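Local coordinates for citrate synthase (Thermotoga maritima, PDB 2P2W), which catalyses the condensation of oxaloacetate with acetyl-CoA and water to citrate and free CoA, the entry step of the tricarboxylic acid cycle, at the interface of chains A and B. Residues are numbered along the deposited sequence; one frame, centred on the assembly and turned at random. Chains: chain A/B, Citrate synthase.

Contact 1: the interface of chains A and B. Residues chain A 3, 6, 9, 345; chain B 3, 6, 9, 11.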
loop_
_atom_site.group_PDB
_atom_site.type_symbol
_atom_site.label_atom_id
_atom_site.label_comp_id
_atom_site.label_asym_id
_atom_site.label_seq_id
_atom_site.Cartn_x
_atom_site.Cartn_y
_atom_site.Cartn_z
ATOM N N GLN A 3 20.349 -0.716 -7.778
ATOM C CA GLN A 3 20.116 -1.872 -6.920
ATOM C C GLN A 3 18.669 -2.337 -7.043
ATOM O O GLN A 3 17.929 -2.396 -6.061
ATOM C CB GLN A 3 20.446 -1.505 -5.471
ATOM C CG GLN A 3 21.928 -1.226 -5.249
ATOM C CD GLN A 3 22.238 -0.798 -3.836
ATOM O OE1 GLN A 3 22.215 0.389 -3.519
ATOM N NE2 GLN A 3 22.518 -1.768 -2.970
ATOM N N LEU A 6 16.485 -4.483 -4.570
ATOM C CA LEU A 6 17.046 -4.257 -3.239
ATOM C C LEU A 6 17.559 -5.505 -2.524
ATOM O O LEU A 6 17.569 -5.558 -1.295
ATOM C CB LEU A 6 16.018 -3.564 -2.338
ATOM C CG LEU A 6 15.603 -2.137 -2.712
ATOM C CD1 LEU A 6 14.622 -1.610 -1.669
ATOM C CD2 LEU A 6 16.834 -1.241 -2.789
ATOM N N VAL A 9 19.904 -5.503 0.700
ATOM C CA VAL A 9 19.915 -4.173 1.296
ATOM C C VAL A 9 19.188 -4.185 2.638
ATOM O O VAL A 9 18.016 -4.560 2.721
ATOM C CB VAL A 9 19.244 -3.132 0.369
ATOM C CG1 VAL A 9 19.247 -1.760 1.036
ATOM C CG2 VAL A 9 19.983 -3.073 -0.959
ATOM N N PRO A 345 13.730 6.624 -1.834
ATOM C CA PRO A 345 14.887 6.356 -2.689
ATOM C C PRO A 345 14.817 7.214 -3.948
ATOM O O PRO A 345 14.183 8.265 -3.961
ATOM C CB PRO A 345 14.740 4.870 -2.993
ATOM C CG PRO A 345 13.245 4.746 -3.165
ATOM C CD PRO A 345 12.698 5.581 -2.003
ATOM N N GLN B 3 21.069 0.923 5.506
ATOM C CA GLN B 3 20.733 2.076 4.679
ATOM C C GLN B 3 19.304 2.527 4.959
ATOM O O GLN B 3 18.460 2.578 4.065
ATOM C CB GLN B 3 20.906 1.712 3.203
ATOM C CG GLN B 3 22.357 1.447 2.820
ATOM C CD GLN B 3 22.515 1.022 1.380
ATOM O OE1 GLN B 3 22.470 -0.166 1.068
ATOM N NE2 GLN B 3 22.690 1.994 0.490
ATOM N N LEU B 6 16.841 4.650 2.742
ATOM C CA LEU B 6 17.255 4.428 1.357
ATOM C C LEU B 6 17.674 5.681 0.591
ATOM O O LEU B 6 17.549 5.734 -0.632
ATOM C CB LEU B 6 16.142 3.725 0.574
ATOM C CG LEU B 6 15.784 2.294 0.990
ATOM C CD1 LEU B 6 14.700 1.756 0.061
ATOM C CD2 LEU B 6 17.025 1.410 0.931
ATOM N N VAL B 9 19.652 5.700 -2.870
ATOM C CA VAL B 9 19.611 4.371 -3.464
ATOM C C VAL B 9 18.741 4.375 -4.719
ATOM O O VAL B 9 17.564 4.738 -4.673
ATOM C CB VAL B 9 19.056 3.324 -2.470
ATOM C CG1 VAL B 9 19.000 1.951 -3.134
ATOM C CG2 VAL B 9 19.937 3.272 -1.231
ATOM N N ILE B 11 16.658 2.510 -7.163
ATOM C CA ILE B 11 15.944 1.242 -7.226
ATOM C C ILE B 11 15.490 0.846 -8.628
ATOM O O ILE B 11 14.935 -0.237 -8.822
ATOM C CB ILE B 11 14.734 1.259 -6.265
ATOM C CG1 ILE B 11 13.728 2.335 -6.684
ATOM C CG2 ILE B 11 15.213 1.549 -4.849
ATOM C CD1 ILE B 11 12.557 1.819 -7.497
HETATM O O HOH W 1 23.611 1.843 -2.042
HETATM O O HOH W 2 23.710 -1.607 -0.554
#
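A:Leu6 and B:Leu6 meet tip to tip at the two-fold axis, CD1 against CD1 at 3.8 Å, and the rest of the patch is arranged in pairs around them. The side chain of B:Leu6 starts with its CB 4.0 Å from CB of A:Pro345, runs out with CG anti to its carbonyl carbon (chi1 -66°) and forks. At the fork, CD1 goes to the axis, while CD2 turns aside to CG1 of A:Val9 at 3.9 Å. On the other side of the axis, CD2 of A:Leu6 meets CG1 of B:Val9 in the same way and also CG2 of B:Ile11, at 3.8 Å, both side chains crossing it obliquely. CG2 of B:Ile11 touches A:Pro345 as well, at CB, and so lies between a methyl and a ring of chain A. The same CB of A:Pro345 sits 3.3 Å from the backbone O of B:Val9, fitting the proline ring closely against the partner's main chain.

Over this apolar centre, the two glutamines close the patch with water. The extended chain of A:Gln3 crosses B:Val9 at about a right angle, its amide oxygen OE1 3.6 Å from CG1. Water 1 lies 2.5 Å from that OE1 and is bonded by NE2 of B:Gln3; water 2 repeats the link with the chains exchanged, NE2 of A:Gln3 lying 2.7 Å from it. Each amide is thus engaged at both its oxygen and its nitrogen, which should limit its rotation about the last torsion. The patch is a hydrophobic seam on the two-fold axis, built mainly from the N-terminal segments with A:Pro345 added from near the C-terminus and capped by a ring of amides and waters; it helps to hold the N-terminal segments together in the dimer typical of citrate synthases.

Contact 2: the interface of chains A and B. Residues chain A 12-14, 177-178; chain B 347-349.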
loop_
_atom_site.group_PDB
_atom_site.type_symbol
_atom_site.label_atom_id
_atom_site.label_comp_id
_atom_site.label_asym_id
_atom_site.label_seq_id
_atom_site.Cartn_x
_atom_site.Cartn_y
_atom_site.Cartn_z
ATOM N N CYS A 12 16.703 -1.552 7.827
ATOM C CA CYS A 12 16.460 -1.256 9.236
ATOM C C CYS A 12 17.064 -2.313 10.148
ATOM O O CYS A 12 17.572 -3.333 9.683
ATOM C CB CYS A 12 14.954 -1.186 9.516
ATOM S SG CYS A 12 14.103 -2.806 9.536
ATOM N N GLU A 13 17.013 -2.041 11.449
ATOM C CA GLU A 13 17.478 -2.982 12.459
ATOM C C GLU A 13 16.186 -3.525 13.049
ATOM O O GLU A 13 15.229 -2.772 13.239
ATOM C CB GLU A 13 18.259 -2.290 13.579
ATOM C CG GLU A 13 19.559 -1.636 13.171
ATOM C CD GLU A 13 20.464 -1.370 14.365
ATOM O OE1 GLU A 13 19.972 -0.826 15.375
ATOM O OE2 GLU A 13 21.665 -1.705 14.292
ATOM N N SER A 14 16.152 -4.818 13.345
ATOM C CA SER A 14 14.958 -5.409 13.923
ATOM C C SER A 14 15.307 -6.533 14.898
ATOM O O SER A 14 16.256 -7.287 14.711
ATOM C CB SER A 14 14.092 -5.957 12.788
ATOM O OG SER A 14 12.876 -6.476 13.329
ATOM N N ASP A 177 10.595 -11.317 8.516
ATOM C CA ASP A 177 11.481 -10.219 8.152
ATOM C C ASP A 177 10.864 -9.202 7.185
ATOM O O ASP A 177 9.658 -8.948 7.218
ATOM C CB ASP A 177 12.774 -10.812 7.572
ATOM C CG ASP A 177 13.954 -9.861 7.655
ATOM O OD1 ASP A 177 14.184 -9.282 8.737
ATOM O OD2 ASP A 177 14.657 -9.707 6.634
ATOM N N ILE A 178 11.692 -8.632 6.313
ATOM C CA ILE A 178 11.212 -7.611 5.392
ATOM C C ILE A 178 10.817 -8.100 4.003
ATOM O O ILE A 178 11.434 -7.735 2.997
ATOM C CB ILE A 178 12.247 -6.473 5.258
ATOM C CG1 ILE A 178 12.884 -6.186 6.621
ATOM C CG2 ILE A 178 11.568 -5.214 4.741
ATOM C CD1 ILE A 178 11.897 -5.782 7.719
ATOM N N SER B 347 16.880 -6.891 6.791
ATOM C CA SER B 347 17.233 -6.050 7.922
ATOM C C SER B 347 18.444 -6.621 8.632
ATOM O O SER B 347 18.926 -7.693 8.290
ATOM C CB SER B 347 16.074 -5.983 8.917
ATOM O OG SER B 347 15.898 -7.231 9.572
ATOM N N GLU B 348 18.936 -5.881 9.619
ATOM C CA GLU B 348 20.059 -6.330 10.423
ATOM C C GLU B 348 19.388 -6.824 11.698
ATOM O O GLU B 348 18.706 -6.057 12.377
ATOM C CB GLU B 348 20.997 -5.158 10.728
ATOM C CG GLU B 348 22.082 -5.448 11.766
ATOM C CD GLU B 348 23.133 -6.431 11.278
ATOM O OE1 GLU B 348 23.358 -6.508 10.051
ATOM O OE2 GLU B 348 23.745 -7.120 12.121
ATOM N N TYR B 349 19.548 -8.107 12.013
ATOM C CA TYR B 349 18.923 -8.650 13.211
ATOM C C TYR B 349 19.693 -8.276 14.465
ATOM O O TYR B 349 20.881 -8.577 14.584
ATOM C CB TYR B 349 18.815 -10.177 13.132
ATOM C CG TYR B 349 18.049 -10.770 14.294
ATOM C CD1 TYR B 349 16.697 -10.474 14.484
ATOM C CD2 TYR B 349 18.675 -11.610 15.215
ATOM C CE1 TYR B 349 15.987 -10.999 15.565
ATOM C CE2 TYR B 349 17.975 -12.140 16.301
ATOM C CZ TYR B 349 16.632 -11.831 16.469
ATOM O OH TYR B 349 15.935 -12.345 17.542
#
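In B:Ser347 the hydroxyl OG stands between its own backbone N and carbonyl carbon (chi1 70°), and in A:Asp177 CG lies anti to the backbone N (chi1 -158°); together these turns bring the hydroxyl within bonding distance of the carboxylate across the interface. OG donates to OD1 of A:Asp177 at 2.8 Å, and OD1 accepts on its syn lone pair, the side of the other carboxylate oxygen. Were A:Asp177 an alanine, the hydroxyl of B:Ser347 would probably lose this acceptor and be free to turn. Behind OG, the CB of the serine packs on the flank of chain A, 3.8 Å from SG of A:Cys12 and 3.9 Å from CG1 of A:Ile178, so polar and apolar contacts grip opposite ends of one short side chain.

Beside it the backbones run parallel as paired strands. The amide N of B:Glu348 donates to O of A:Cys12 at 2.9 Å, lying in the carbonyl plane. One step along, N of A:Ser14 donates to O of B:Glu348 at 3.0 Å, here tilted 25° from the plane. B:Glu348 is therefore held through its main chain at both N and O, whatever its side chain does. Further on, O of A:Ser14 lies obliquely over the CD1 side of the B:Tyr349 ring, 3.2 Å from CD1.

The site is an intersubunit parallel beta bridge: it anchors the C-terminal strand of one subunit on the N-terminal strand of the other.

The centres of contact 1 and contact 2 lie about 14 Å apart along one continuous dimer interface, and two-fold symmetry repeats contact 2 with the chains exchanged. Strand 10-14 ties them together: B:Ile11 packs in contact 1, while the other copy of that strand pairs in contact 2. On the C-terminal side, A:Pro345 immediately precedes strand 346-349, whose B copy supplies contact 2. The C-terminal segment of each chain thus crosses to pair with the partner's N-terminal strand. Contact 2 is about 13 Å from A:His250 and contact 1 about 18 Å, so this crossing segment and the strand it pairs with probably help to support the neighbourhood of the predicted active site.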